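Side-chain contacts in DNA gyrase, B subunit, truncated (Myxococcus xanthus, PDB 3CWV), which is a truncated GyrB-family protein that probably takes part in the ATP-dependent breakage, passage and rejoining of double-stranded DNA: residues 328-331 with 332-335; 168-171 with 172-175. All coordinates share one frame; numbering follows the deposited sequence.

Contact 1 of 2, residues 328-331 with 332-335; sequences LEEA and IRKQ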
loop_
_atom_site.group_PDB
_atom_site.type_symbol
_atom_site.label_atom_id
_atom_site.label_comp_id
_atom_site.label_asym_id
_atom_site.label_seq_id
_atom_site.Cartn_x
_atom_site.Cartn_y
_atom_site.Cartn_z
ATOM N N LEU A 328 -8.914 6.017 18.199
ATOM C CA LEU A 328 -9.011 6.349 16.768
ATOM C C LEU A 328 -10.460 6.496 16.281
ATOM O O LEU A 328 -10.786 7.442 15.580
ATOM C CB LEU A 328 -8.290 5.302 15.870
ATOM C CG LEU A 328 -8.351 5.627 14.360
ATOM C CD1 LEU A 328 -7.725 6.984 14.083
ATOM C CD2 LEU A 328 -7.649 4.565 13.496
ATOM N N GLU A 329 -11.318 5.548 16.635
ATOM C CA GLU A 329 -12.693 5.603 16.175
ATOM C C GLU A 329 -13.408 6.886 16.604
ATOM O O GLU A 329 -14.119 7.523 15.807
ATOM C CB GLU A 329 -13.470 4.396 16.693
ATOM C CG GLU A 329 -14.960 4.528 16.434
ATOM C CD GLU A 329 -15.776 3.385 17.016
ATOM O OE1 GLU A 329 -15.241 2.266 17.170
ATOM O OE2 GLU A 329 -16.962 3.620 17.311
ATOM N N GLU A 330 -13.246 7.250 17.874
ATOM C CA GLU A 330 -13.885 8.463 18.380
ATOM C C GLU A 330 -13.260 9.724 17.820
ATOM O O GLU A 330 -13.974 10.676 17.546
ATOM C CB GLU A 330 -13.900 8.506 19.906
ATOM C CG GLU A 330 -15.226 8.063 20.485
ATOM C CD GLU A 330 -16.394 8.871 19.928
ATOM O OE1 GLU A 330 -17.320 8.252 19.369
ATOM O OE2 GLU A 330 -16.373 10.117 20.036
ATOM N N ALA A 331 -11.939 9.732 17.656
ATOM C CA ALA A 331 -11.234 10.867 17.023
ATOM C C ALA A 331 -11.719 11.155 15.610
ATOM O O ALA A 331 -11.874 12.322 15.240
ATOM C CB ALA A 331 -9.755 10.630 16.994
ATOM N N ILE A 332 -11.916 10.091 14.822
ATOM C CA ILE A 332 -12.458 10.186 13.456
ATOM C C ILE A 332 -13.916 10.632 13.479
ATOM O O ILE A 332 -14.288 11.533 12.727
ATOM C CB ILE A 332 -12.371 8.834 12.719
ATOM C CG1 ILE A 332 -10.905 8.442 12.475
ATOM C CG2 ILE A 332 -13.148 8.850 11.384
ATOM C CD1 ILE A 332 -10.779 7.064 11.869
ATOM N N ARG A 333 -14.727 10.010 14.340
ATOM C CA ARG A 333 -16.138 10.363 14.435
ATOM C C ARG A 333 -16.329 11.827 14.800
ATOM O O ARG A 333 -17.133 12.513 14.167
ATOM C CB ARG A 333 -16.919 9.466 15.404
ATOM C CG ARG A 333 -18.458 9.623 15.251
ATOM C CD ARG A 333 -19.232 9.236 16.513
ATOM N NE ARG A 333 -18.755 9.995 17.665
ATOM C CZ ARG A 333 -19.015 11.282 17.890
ATOM N NH1 ARG A 333 -18.509 11.878 18.957
ATOM N NH2 ARG A 333 -19.769 11.984 17.047
ATOM N N LYS A 334 -15.563 12.312 15.778
ATOM C CA LYS A 334 -15.623 13.711 16.185
ATOM C C LYS A 334 -15.190 14.670 15.092
ATOM O O LYS A 334 -15.785 15.739 14.933
ATOM C CB LYS A 334 -14.789 13.967 17.447
ATOM C CG LYS A 334 -15.463 13.485 18.711
ATOM C CD LYS A 334 -14.491 13.394 19.884
ATOM C CE LYS A 334 -15.158 12.708 21.071
ATOM N NZ LYS A 334 -14.322 12.844 22.287
ATOM N N GLN A 335 -14.148 14.306 14.354
ATOM C CA GLN A 335 -13.697 15.120 13.237
ATOM C C GLN A 335 -14.735 15.151 12.115
ATOM O O GLN A 335 -14.996 16.208 11.533
ATOM C CB GLN A 335 -12.376 14.576 12.672
ATOM C CG GLN A 335 -11.790 15.387 11.504
ATOM C CD GLN A 335 -11.007 16.594 11.968
ATOM O OE1 GLN A 335 -10.806 16.790 13.166
ATOM N NE2 GLN A 335 -10.536 17.398 11.019
#

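Contact 2 of 2, residues 168-171 with 172-175; sequences AFDR and ARLS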
loop_
_atom_site.group_PDB
_atom_site.type_symbol
_atom_site.label_atom_id
_atom_site.label_comp_id
_atom_site.label_asym_id
_atom_site.label_seq_id
_atom_site.Cartn_x
_atom_site.Cartn_y
_atom_site.Cartn_z
ATOM N N ALA A 168 5.190 -18.540 -12.017
ATOM C CA ALA A 168 4.619 -17.570 -12.929
ATOM C C ALA A 168 3.841 -16.467 -12.191
ATOM O O ALA A 168 2.968 -16.745 -11.394
ATOM C CB ALA A 168 3.739 -18.281 -13.981
ATOM N N PHE A 169 4.192 -15.206 -12.427
ATOM C CA PHE A 169 3.423 -14.102 -11.842
ATOM C C PHE A 169 2.188 -13.759 -12.644
ATOM O O PHE A 169 2.231 -13.752 -13.869
ATOM C CB PHE A 169 4.305 -12.860 -11.716
ATOM C CG PHE A 169 5.392 -13.014 -10.712
ATOM C CD1 PHE A 169 5.100 -12.974 -9.343
ATOM C CD2 PHE A 169 6.701 -13.237 -11.117
ATOM C CE1 PHE A 169 6.115 -13.119 -8.407
ATOM C CE2 PHE A 169 7.709 -13.395 -10.181
ATOM C CZ PHE A 169 7.412 -13.335 -8.820
ATOM N N ASP A 170 1.092 -13.471 -11.945
ATOM C CA ASP A 170 -0.137 -12.972 -12.533
ATOM C C ASP A 170 0.082 -11.461 -12.761
ATOM O O ASP A 170 0.017 -10.675 -11.810
ATOM C CB ASP A 170 -1.282 -13.218 -11.546
ATOM C CG ASP A 170 -2.648 -12.809 -12.090
ATOM O OD1 ASP A 170 -2.755 -11.866 -12.904
ATOM O OD2 ASP A 170 -3.638 -13.450 -11.693
ATOM N N ARG A 171 0.369 -11.067 -14.004
ATOM C CA ARG A 171 0.595 -9.653 -14.351
ATOM C C ARG A 171 -0.558 -8.730 -13.975
ATOM O O ARG A 171 -0.339 -7.592 -13.522
ATOM C CB ARG A 171 0.873 -9.476 -15.843
ATOM C CG ARG A 171 2.315 -9.345 -16.208
ATOM C CD ARG A 171 2.993 -10.664 -16.124
ATOM N NE ARG A 171 4.068 -10.766 -17.105
ATOM C CZ ARG A 171 4.845 -11.836 -17.244
ATOM N NH1 ARG A 171 5.808 -11.842 -18.162
ATOM N NH2 ARG A 171 4.656 -12.900 -16.465
ATOM N N ALA A 172 -1.781 -9.219 -14.170
ATOM C CA ALA A 172 -2.980 -8.440 -13.853
ATOM C C ALA A 172 -3.084 -8.085 -12.379
ATOM O O ALA A 172 -3.444 -6.946 -12.028
ATOM C CB ALA A 172 -4.257 -9.190 -14.308
ATOM N N ARG A 173 -2.822 -9.045 -11.491
ATOM C CA ARG A 173 -2.915 -8.716 -10.063
ATOM C C ARG A 173 -1.770 -7.807 -9.574
ATOM O O ARG A 173 -1.980 -6.965 -8.711
ATOM C CB ARG A 173 -3.080 -9.970 -9.189
ATOM C CG ARG A 173 -1.852 -10.496 -8.553
ATOM C CD ARG A 173 -2.205 -11.618 -7.600
ATOM N NE ARG A 173 -2.861 -12.708 -8.314
ATOM C CZ ARG A 173 -2.881 -13.974 -7.903
ATOM N NH1 ARG A 173 -2.305 -14.316 -6.755
ATOM N NH2 ARG A 173 -3.477 -14.898 -8.647
ATOM N N LEU A 174 -0.578 -7.970 -10.138
ATOM C CA LEU A 174 0.534 -7.051 -9.874
ATOM C C LEU A 174 0.226 -5.620 -10.348
ATOM O O LEU A 174 0.459 -4.665 -9.591
ATOM C CB LEU A 174 1.859 -7.578 -10.457
ATOM C CG LEU A 174 2.398 -8.908 -9.890
ATOM C CD1 LEU A 174 3.761 -9.151 -10.488
ATOM C CD2 LEU A 174 2.447 -8.929 -8.329
ATOM N N SER A 175 -0.318 -5.457 -11.564
ATOM C CA SER A 175 -0.761 -4.125 -12.042
ATOM C C SER A 175 -1.823 -3.518 -11.153
ATOM O O SER A 175 -1.765 -2.323 -10.855
ATOM C CB SER A 175 -1.298 -4.127 -13.490
ATOM O OG SER A 175 -0.552 -4.994 -14.303
#

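Contact 1 of 2, residues 328-331 with 332-335
E330 lies alongside R333, both side chains pointing the same way, and its carboxylate overlaps the NE side of the guanidinium in a side-on, two-pronged salt bridge. OE1 of E330 takes NE of R333 at 2.8 Å on its syn side, while OE2 of E330 takes NH1 of R333 at 3.0 Å through its syn lone pair. The two planes are only 30° apart, and NE points almost exactly in the guanidinium plane at its oxygen, so that two bonds of similar length fix the rotation of both groups. The bend of R333 at chi3 (55°) turns the NE and NH1 edge toward the carboxylate, which reaches forward through the bend of E330 at chi2. R333 NH2 also makes a weak hydrogen bond to Q337 OE1, one turn further on.

K334, one turn on from E330, crosses the same carboxylate obliquely. Its extended chain brings CE to 3.0 Å from E330 OE2, a tight approach, but NZ stays 4.1 Å from that oxygen, an electrostatic attraction rather than a salt bridge. Elsewhere on the turn, the CD1 methyl of I332 lies 3.8 Å from the branching carbon CG of L328. I332 reaches on to F232 and V272, and L328 to W234 and H268, so this face of helix 328-345 is wedged between strand 228-234 and helix 267-284. Beneath the side chains run ordinary helical bonds, K334 N to E330 O at 2.9 Å among them.

This first part of the helix is thus amphipathic: L328 and I332 turn to the sheet and the neighbouring helix, E330 and K334 turn outward, and the carboxylate on the more exposed side is flanked by two cations, which would probably favour its ionised form.

Contact 2 of 2, residues 168-171 with 172-175
A172, in the first turn of helix 171-184, sets its CB 3.4 Å from OD1 of D170. Next comes R173, whose backbone N donates to that same OD1 at 3.2 Å; the donor stands well above the carboxylate plane, 66° out of it. D170 can reach it because its CG is anti to the backbone N (chi1 -176°), which turns the carboxylate over the helix start. The R173 side chain crosses that of D170 at about a right angle, and its NH2 makes a long, weak salt bridge of 3.4 Å to OD2 of D170; the stronger partner of NH2 is E28. With an alanine here in place of the aspartate, R173 N would probably be left without its capping acceptor, and the guanidinium would lose its weak second carboxylate beside E28. L174 continues the helix, its N bonded nearly straight to D170 O, and places CD1 3.9 Å from CB of F169, whose ring meets H32 edge-to-face. S175 closes the turn by gripping R171 O twice, from its N at 2.9 Å and from OG at 2.7 Å, the two donors arriving from opposite faces of the carbonyl plane. With F169 also packed on L31 and V35 of helix 28-47, this is a classic aspartate N-cap with a hydrophobic staple between F169 and L174.

Both contacts lie at the N-terminal end of a helix, contact 2 including the loop that leads into it, but they belong to different halves of the chain. Contact 2 begins helix 171-184, which packs beside the eight-stranded sheet of what, as in other GyrB proteins, is the ATPase-like (GHKL-type) domain; it borders helix 28-47. Contact 1 begins helix 328-345 in the DNA gyrase B region, the probable transducer, against the five-stranded sheet. Their centres are 37 Å apart, their nearest atoms about 26 Å, on opposite sides of the chain's centre, so neither touches the other. Each pairs an acid with an arginine three residues on, yet only D170 of contact 2 also caps the helix.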